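RTX toxin RtxA (PDB 6IMP) is a multifunctional secreted virulence toxin whose domain in this crystal has an alpha/beta-hydrolase fold and probably acts as a hydrolase. Local coordinates at residues 199-213 against 251-264. Residues are numbered along the deposited sequence; the frame is centred on the assembly and turned at random.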
loop_
_atom_site.group_PDB
_atom_site.type_symbol
_atom_site.label_atom_id
_atom_site.label_comp_id
_atom_site.label_asym_id
_atom_site.label_seq_id
_atom_site.Cartn_x
_atom_site.Cartn_y
_atom_site.Cartn_z
ATOM N N SER A 199 12.839 -8.776 -2.310
ATOM C CA SER A 199 12.726 -10.248 -2.261
ATOM C C SER A 199 11.397 -10.766 -2.793
ATOM O O SER A 199 11.294 -11.938 -3.157
ATOM C CB SER A 199 12.944 -10.791 -0.852
ATOM O OG SER A 199 13.077 -12.204 -0.888
ATOM N N GLY A 200 10.377 -9.912 -2.798
ATOM C CA GLY A 200 9.145 -10.214 -3.517
ATOM C C GLY A 200 8.003 -9.261 -3.254
ATOM O O GLY A 200 8.006 -8.500 -2.287
ATOM N N LEU A 201 7.004 -9.338 -4.122
ATOM C CA LEU A 201 5.851 -8.456 -4.074
ATOM C C LEU A 201 4.616 -9.259 -3.727
ATOM O O LEU A 201 4.300 -10.227 -4.411
ATOM C CB LEU A 201 5.647 -7.796 -5.439
ATOM C CG LEU A 201 4.271 -7.160 -5.664
ATOM C CD1 LEU A 201 4.048 -6.000 -4.696
ATOM C CD2 LEU A 201 4.103 -6.702 -7.103
ATOM N N LEU A 202 3.884 -8.815 -2.712
ATOM C CA LEU A 202 2.516 -9.295 -2.483
ATOM C C LEU A 202 1.509 -8.238 -2.890
ATOM O O LEU A 202 1.400 -7.201 -2.244
ATOM C CB LEU A 202 2.292 -9.670 -1.007
ATOM C CG LEU A 202 0.831 -9.753 -0.543
ATOM C CD1 LEU A 202 0.077 -10.821 -1.315
ATOM C CD2 LEU A 202 0.728 -9.998 0.946
ATOM N N LEU A 203 0.749 -8.535 -3.936
ATOM C CA LEU A 203 -0.452 -7.776 -4.266
ATOM C C LEU A 203 -1.639 -8.297 -3.446
ATOM O O LEU A 203 -2.322 -9.240 -3.846
ATOM C CB LEU A 203 -0.754 -7.880 -5.769
ATOM C CG LEU A 203 0.334 -7.362 -6.735
ATOM C CD1 LEU A 203 0.032 -7.759 -8.175
ATOM C CD2 LEU A 203 0.511 -5.853 -6.635
ATOM N N ASP A 204 -1.857 -7.690 -2.284
ATOM C CA ASP A 204 -2.911 -8.120 -1.351
ATOM C C ASP A 204 -4.232 -7.475 -1.745
ATOM O O ASP A 204 -4.430 -6.298 -1.506
ATOM C CB ASP A 204 -2.528 -7.728 0.102
ATOM C CG ASP A 204 -3.621 -8.067 1.136
ATOM O OD1 ASP A 204 -4.586 -8.795 0.787
ATOM O OD2 ASP A 204 -3.508 -7.611 2.309
ATOM N N ARG A 205 -5.138 -8.254 -2.325
ATOM C CA ARG A 205 -6.486 -7.757 -2.662
ATOM C C ARG A 205 -6.389 -6.430 -3.429
ATOM O O ARG A 205 -7.012 -5.437 -3.046
ATOM C CB ARG A 205 -7.333 -7.568 -1.397
ATOM C CG ARG A 205 -7.548 -8.840 -0.589
ATOM C CD ARG A 205 -8.065 -8.542 0.821
ATOM N NE ARG A 205 -6.993 -8.166 1.744
ATOM C CZ ARG A 205 -7.167 -7.708 2.985
ATOM N NH1 ARG A 205 -8.383 -7.579 3.495
ATOM N NH2 ARG A 205 -6.113 -7.352 3.715
ATOM N N PRO A 206 -5.589 -6.410 -4.508
ATOM C CA PRO A 206 -5.232 -5.200 -5.216
ATOM C C PRO A 206 -6.392 -4.436 -5.818
ATOM O O PRO A 206 -7.448 -5.005 -6.105
ATOM C CB PRO A 206 -4.373 -5.727 -6.360
ATOM C CG PRO A 206 -4.955 -7.053 -6.629
ATOM C CD PRO A 206 -5.120 -7.588 -5.248
ATOM N N MET A 207 -6.125 -3.160 -6.082
ATOM C CA MET A 207 -6.887 -2.358 -7.034
ATOM C C MET A 207 -6.185 -2.559 -8.358
ATOM O O MET A 207 -5.029 -2.177 -8.488
ATOM C CB MET A 207 -6.793 -0.888 -6.640
ATOM C CG MET A 207 -7.101 0.089 -7.752
ATOM S SD MET A 207 -6.798 1.781 -7.233
ATOM C CE MET A 207 -8.123 2.037 -6.058
ATOM N N PRO A 208 -6.852 -3.187 -9.341
ATOM C CA PRO A 208 -6.086 -3.458 -10.549
ATOM C C PRO A 208 -5.913 -2.224 -11.375
ATOM O O PRO A 208 -4.973 -2.122 -12.150
ATOM C CB PRO A 208 -6.968 -4.438 -11.292
ATOM C CG PRO A 208 -8.347 -3.982 -10.955
ATOM C CD PRO A 208 -8.264 -3.604 -9.495
ATOM N N SER A 209 -6.854 -1.308 -11.207
ATOM C CA SER A 209 -6.872 -0.022 -11.866
ATOM C C SER A 209 -7.916 0.770 -11.094
ATOM O O SER A 209 -8.852 0.204 -10.544
ATOM C CB SER A 209 -7.258 -0.168 -13.349
ATOM O OG SER A 209 -8.666 -0.213 -13.527
ATOM N N MET A 210 -7.761 2.068 -11.040
ATOM C CA MET A 210 -8.757 2.888 -10.384
ATOM C C MET A 210 -10.114 2.833 -11.078
ATOM O O MET A 210 -11.154 2.912 -10.425
ATOM C CB MET A 210 -8.271 4.315 -10.338
ATOM C CG MET A 210 -9.289 5.285 -9.781
ATOM S SD MET A 210 -9.489 5.039 -8.026
ATOM C CE MET A 210 -7.929 5.703 -7.456
ATOM N N THR A 211 -10.101 2.717 -12.402
ATOM C CA THR A 211 -11.342 2.741 -13.187
ATOM C C THR A 211 -12.178 1.514 -12.798
ATOM O O THR A 211 -13.358 1.619 -12.440
ATOM C CB THR A 211 -11.051 2.741 -14.709
ATOM O OG1 THR A 211 -10.545 1.463 -15.114
ATOM C CG2 THR A 211 -10.022 3.816 -15.070
ATOM N N LYS A 212 -11.498 0.373 -12.763
ATOM C CA LYS A 212 -12.107 -0.909 -12.440
ATOM C C LYS A 212 -12.485 -1.003 -10.966
ATOM O O LYS A 212 -13.401 -1.735 -10.594
ATOM C CB LYS A 212 -11.164 -2.041 -12.843
ATOM C CG LYS A 212 -11.064 -2.180 -14.360
ATOM C CD LYS A 212 -9.965 -3.136 -14.807
ATOM C CE LYS A 212 -10.477 -4.186 -15.791
ATOM N NZ LYS A 212 -9.977 -5.549 -15.440
ATOM N N ALA A 213 -11.797 -0.233 -10.135
ATOM C CA ALA A 213 -12.184 -0.078 -8.746
ATOM C C ALA A 213 -13.418 0.802 -8.599
ATOM O O ALA A 213 -14.298 0.506 -7.790
ATOM C CB ALA A 213 -11.030 0.498 -7.948
ATOM N N PRO A 251 9.026 -12.684 -7.895
ATOM C CA PRO A 251 7.912 -13.254 -7.145
ATOM C C PRO A 251 6.770 -12.269 -6.878
ATOM O O PRO A 251 6.939 -11.279 -6.156
ATOM C CB PRO A 251 8.563 -13.722 -5.829
ATOM C CG PRO A 251 9.948 -13.180 -5.832
ATOM C CD PRO A 251 10.317 -12.996 -7.260
ATOM N N ILE A 252 5.625 -12.559 -7.484
ATOM C CA ILE A 252 4.387 -11.826 -7.249
ATOM C C ILE A 252 3.307 -12.782 -6.725
ATOM O O ILE A 252 2.628 -13.440 -7.507
ATOM C CB ILE A 252 3.895 -11.166 -8.562
ATOM C CG1 ILE A 252 4.970 -10.216 -9.091
ATOM C CG2 ILE A 252 2.559 -10.436 -8.360
ATOM C CD1 ILE A 252 4.716 -9.718 -10.498
ATOM N N LEU A 253 3.140 -12.859 -5.411
ATOM C CA LEU A 253 1.935 -13.480 -4.864
ATOM C C LEU A 253 0.766 -12.547 -5.106
ATOM O O LEU A 253 0.903 -11.333 -5.020
ATOM C CB LEU A 253 2.067 -13.778 -3.367
ATOM C CG LEU A 253 0.871 -14.518 -2.712
ATOM C CD1 LEU A 253 0.602 -15.869 -3.360
ATOM C CD2 LEU A 253 1.084 -14.702 -1.216
ATOM N N LEU A 254 -0.382 -13.117 -5.415
ATOM C CA LEU A 254 -1.564 -12.324 -5.671
ATOM C C LEU A 254 -2.788 -12.982 -5.027
ATOM O O LEU A 254 -3.310 -13.985 -5.524
ATOM C CB LEU A 254 -1.747 -12.149 -7.180
ATOM C CG LEU A 254 -3.066 -11.544 -7.684
ATOM C CD1 LEU A 254 -3.290 -10.145 -7.134
ATOM C CD2 LEU A 254 -3.079 -11.526 -9.206
ATOM N N LEU A 255 -3.241 -12.411 -3.917
ATOM C CA LEU A 255 -4.433 -12.902 -3.243
ATOM C C LEU A 255 -5.586 -11.938 -3.444
ATOM O O LEU A 255 -5.519 -10.787 -3.029
ATOM C CB LEU A 255 -4.148 -13.098 -1.758
ATOM C CG LEU A 255 -2.852 -13.857 -1.424
ATOM C CD1 LEU A 255 -2.826 -14.204 0.050
ATOM C CD2 LEU A 255 -2.688 -15.122 -2.240
ATOM N N THR A 256 -6.636 -12.412 -4.094
ATOM C CA THR A 256 -7.797 -11.576 -4.388
ATOM C C THR A 256 -8.981 -11.905 -3.493
ATOM O O THR A 256 -9.108 -13.023 -3.022
ATOM C CB THR A 256 -8.250 -11.751 -5.843
ATOM O OG1 THR A 256 -8.816 -13.053 -6.022
ATOM C CG2 THR A 256 -7.081 -11.583 -6.780
ATOM N N ASP A 257 -9.876 -10.935 -3.330
ATOM C CA ASP A 257 -11.065 -11.086 -2.471
ATOM C C ASP A 257 -12.222 -11.728 -3.243
ATOM O O ASP A 257 -12.100 -11.984 -4.435
ATOM C CB ASP A 257 -11.487 -9.736 -1.871
ATOM C CG ASP A 257 -11.643 -8.646 -2.917
ATOM O OD1 ASP A 257 -10.704 -8.449 -3.729
ATOM O OD2 ASP A 257 -12.689 -7.971 -2.909
ATOM N N ASN A 258 -13.324 -12.028 -2.551
ATOM C CA ASN A 258 -14.424 -12.812 -3.147
ATOM C C ASN A 258 -15.573 -11.926 -3.635
ATOM O O ASN A 258 -16.658 -12.420 -3.955
ATOM C CB ASN A 258 -14.942 -13.885 -2.166
ATOM C CG ASN A 258 -15.709 -13.300 -0.974
ATOM O OD1 ASN A 258 -15.986 -12.091 -0.902
ATOM N ND2 ASN A 258 -16.065 -14.171 -0.030
ATOM N N GLU A 259 -15.320 -10.623 -3.685
ATOM C CA GLU A 259 -16.325 -9.628 -4.048
ATOM C C GLU A 259 -15.917 -9.042 -5.399
ATOM O O GLU A 259 -14.865 -9.422 -5.956
ATOM C CB GLU A 259 -16.331 -8.472 -3.023
ATOM C CG GLU A 259 -16.719 -8.880 -1.600
ATOM C CD GLU A 259 -16.695 -7.723 -0.608
ATOM O OE1 GLU A 259 -16.231 -6.623 -0.958
ATOM O OE2 GLU A 259 -17.133 -7.916 0.543
ATOM N N GLY A 260 -16.757 -8.138 -5.923
ATOM C CA GLY A 260 -16.610 -7.581 -7.279
ATOM C C GLY A 260 -15.206 -7.149 -7.697
ATOM O O GLY A 260 -14.754 -7.460 -8.805
ATOM N N LEU A 261 -14.519 -6.419 -6.824
ATOM C CA LEU A 261 -13.131 -6.044 -7.073
ATOM C C LEU A 261 -12.242 -7.258 -7.387
ATOM O O LEU A 261 -11.437 -7.222 -8.318
ATOM C CB LEU A 261 -12.563 -5.293 -5.876
ATOM C CG LEU A 261 -11.202 -4.656 -6.153
ATOM C CD1 LEU A 261 -11.364 -3.465 -7.081
ATOM C CD2 LEU A 261 -10.485 -4.239 -4.879
ATOM N N GLY A 262 -12.416 -8.329 -6.614
ATOM C CA GLY A 262 -11.536 -9.499 -6.665
ATOM C C GLY A 262 -11.660 -10.328 -7.929
ATOM O O GLY A 262 -10.733 -11.057 -8.291
ATOM N N GLU A 263 -12.814 -10.241 -8.585
ATOM C CA GLU A 263 -12.972 -10.801 -9.940
ATOM C C GLU A 263 -11.982 -10.157 -10.902
ATOM O O GLU A 263 -11.163 -10.841 -11.527
ATOM C CB GLU A 263 -14.402 -10.598 -10.468
ATOM C CG GLU A 263 -15.285 -11.837 -10.382
ATOM C CD GLU A 263 -16.461 -11.782 -11.340
ATOM O OE1 GLU A 263 -16.234 -11.852 -12.574
ATOM O OE2 GLU A 263 -17.610 -11.670 -10.859
ATOM N N GLU A 264 -12.045 -8.832 -10.983
ATOM C CA GLU A 264 -11.162 -8.063 -11.853
ATOM C C GLU A 264 -9.716 -8.451 -11.616
ATOM O O GLU A 264 -8.910 -8.496 -12.544
ATOM C CB GLU A 264 -11.345 -6.562 -11.602
ATOM C CG GLU A 264 -12.699 -6.005 -12.030
ATOM C CD GLU A 264 -12.864 -5.931 -13.542
ATOM O OE1 GLU A 264 -12.035 -6.523 -14.277
ATOM O OE2 GLU A 264 -13.826 -5.266 -13.998
#
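Leu-203 N donates to Leu-253 O (3.0 Å), one of the bonds that pair strands 200-204 and 252-256 as parallel neighbours in the central sheet of the alpha/beta-hydrolase fold. Branched aliphatic residues suit this buried pairing because they fill both faces of the sheet. On one face Leu-201 lies alongside Ile-252, whose CG2 also meets Leu-203 CD1 at 3.7 Å. On the other, Leu-202 turns its CG anti to the backbone N (chi1 161°), which carries CD1 between Leu-253 and Leu-255, while helix 291-302 covers that face.

In the turn toward helix 210-216, compact Pro-206 crosses Leu-254 at about a right angle, its CG 3.5 Å from CD1. Leu-261, on helix 260-274, spreads its branches: CD1 packs against Pro-208 and Ala-213, whereas CD2 rests 3.4 Å from Pro-206 O. Lys-212, from helix 210-216, bends its long chain across to Glu-264 of helix 260-274 and forms a salt bridge, NZ meeting OE1 at 2.6 Å from above the carboxylate plane.

The backbone of Arg-205 extends the pairing by donating to Leu-255 O, and its CG packs on the same oxygen. Its guanidinium turns back to grip the buried Asp-204 side-on, two nitrogens fixing the carboxylate's rotation. His-175 also bonds to Asp-204 OD2; the arginine reaches OD1 through NE at 2.7 Å and OD2 through NH2 at 3.0 Å.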